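Local coordinates for protein amidase, hydantoinase/carbamoylase family (Burkholderia ambifaria, PDB 5TP4) that probably hydrolyses N-carbamoyl-L-amino acids to the free amino acids, as a zinc-dependent amidase of the peptidase M20 family, at residues Gly202-Leu205 against Glu206-Thr210. Sequence-based numbering, arbitrary orientation.
Sequences GPVL and EANGT
Leu-205 and Thr-210 meet where a short helix unwinds: CD2 of Leu-205 lies 3.6 Å from CB of Thr-210, with CG2 of the threonine beside it, the two side chains crossing at a slant. The same two residues are joined through the backbone, Leu-205 O accepting the amide of Thr-210 (N to O 2.9 Å) and also a weak bond from Asn-208 N. Alongside, Val-204 and Asn-208, four residues apart, lie side by side and point the same way, CG1 of the valine 3.6 Å from ND2 of the asparagine. CG1 lies anti to the valine's backbone N (chi1 173°), on the side of the carbonyl carbon. Regular helical bonds join Ala-207 N to Pro-203 O (2.9 Å) and Asn-208 N to Val-204 O (3.0 Å). Two waters serve the first turn: one bridges Gly-202 O and Glu-206 N, the other gives its protons to Pro-203 O and, at 2.6 Å, to Glu-206 OE1. Further out, Glu-358 on strand 357-362 accepts both Asn-208 ND2 and Thr-210 OG1 at its OE2, tying the helix end to that strand, while Glu-200 takes the amides of Val-204 and Leu-205 at the beginning. Leu-205 is buried against Ile-360 and Pro-383, whereas Pro-203 and Ala-207 pack on Thr-237 and Tyr-242 of the second subunit. Gly-209, at positive phi (66°), turns the chain out in a Schellman motif, built on Thr-210 N to Leu-205 O and a weak Gly-209 N to Glu-206 O bond (3.3 Å), that ends helix 204-208, the short connection between strand 193-199, which carries the zinc ligand His-198, and long strand 212-229.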
# COMPACT_ATOMS: atom_id res chain seq x y z
N GLY B 202 17.60 -18.54 -5.94
CA GLY B 202 16.83 -18.86 -4.76
C GLY B 202 17.79 -19.42 -3.72
O GLY B 202 18.98 -19.59 -3.98
N PRO B 203 17.29 -19.72 -2.53
CA PRO B 203 18.16 -20.08 -1.39
C PRO B 203 18.35 -21.57 -1.15
O PRO B 203 19.11 -21.92 -0.23
CB PRO B 203 17.40 -19.44 -0.22
CG PRO B 203 15.93 -19.69 -0.63
CD PRO B 203 15.87 -19.63 -2.13
N VAL B 204 17.69 -22.45 -1.91
CA VAL B 204 17.58 -23.85 -1.52
C VAL B 204 18.93 -24.56 -1.59
O VAL B 204 19.34 -25.24 -0.65
CB VAL B 204 16.55 -24.59 -2.39
CG1 VAL B 204 16.59 -26.08 -2.06
CG2 VAL B 204 15.17 -23.99 -2.18
N LEU B 205 19.62 -24.46 -2.73
CA LEU B 205 20.85 -25.24 -2.85
C LEU B 205 21.90 -24.73 -1.88
O LEU B 205 22.62 -25.53 -1.26
CB LEU B 205 21.36 -25.17 -4.29
CG LEU B 205 20.36 -25.66 -5.35
CD1 LEU B 205 20.92 -25.38 -6.77
CD2 LEU B 205 20.10 -27.14 -5.16
N GLU B 206 22.01 -23.41 -1.73
CA GLU B 206 23.00 -22.86 -0.81
C GLU B 206 22.69 -23.26 0.63
O GLU B 206 23.59 -23.65 1.38
CB GLU B 206 23.06 -21.34 -0.96
CG GLU B 206 24.35 -20.71 -0.44
CD GLU B 206 24.22 -20.27 0.97
OE1 GLU B 206 23.06 -20.04 1.40
OE2 GLU B 206 25.25 -20.15 1.66
N ALA B 207 21.41 -23.21 1.01
CA ALA B 207 21.01 -23.55 2.37
C ALA B 207 21.25 -25.03 2.68
O ALA B 207 21.54 -25.38 3.82
CB ALA B 207 19.55 -23.20 2.59
N ASN B 208 21.12 -25.90 1.68
CA ASN B 208 21.30 -27.33 1.88
C ASN B 208 22.71 -27.82 1.61
O ASN B 208 22.98 -29.01 1.79
CB ASN B 208 20.33 -28.10 0.96
CG ASN B 208 18.92 -28.04 1.45
OD1 ASN B 208 18.69 -27.85 2.64
ND2 ASN B 208 17.95 -28.21 0.55
N GLY B 209 23.62 -26.95 1.17
CA GLY B 209 24.91 -27.46 0.75
C GLY B 209 24.83 -28.33 -0.49
O GLY B 209 25.66 -29.22 -0.67
N THR B 210 23.85 -28.10 -1.35
CA THR B 210 23.70 -28.89 -2.56
C THR B 210 24.42 -28.18 -3.69
O THR B 210 24.14 -27.01 -3.96
CB THR B 210 22.23 -29.06 -2.94
OG1 THR B 210 21.49 -29.50 -1.80
CG2 THR B 210 22.11 -30.06 -4.04
O HOH W 1 21.19 -21.28 -3.68
O HOH W 2 20.46 -19.85 1.22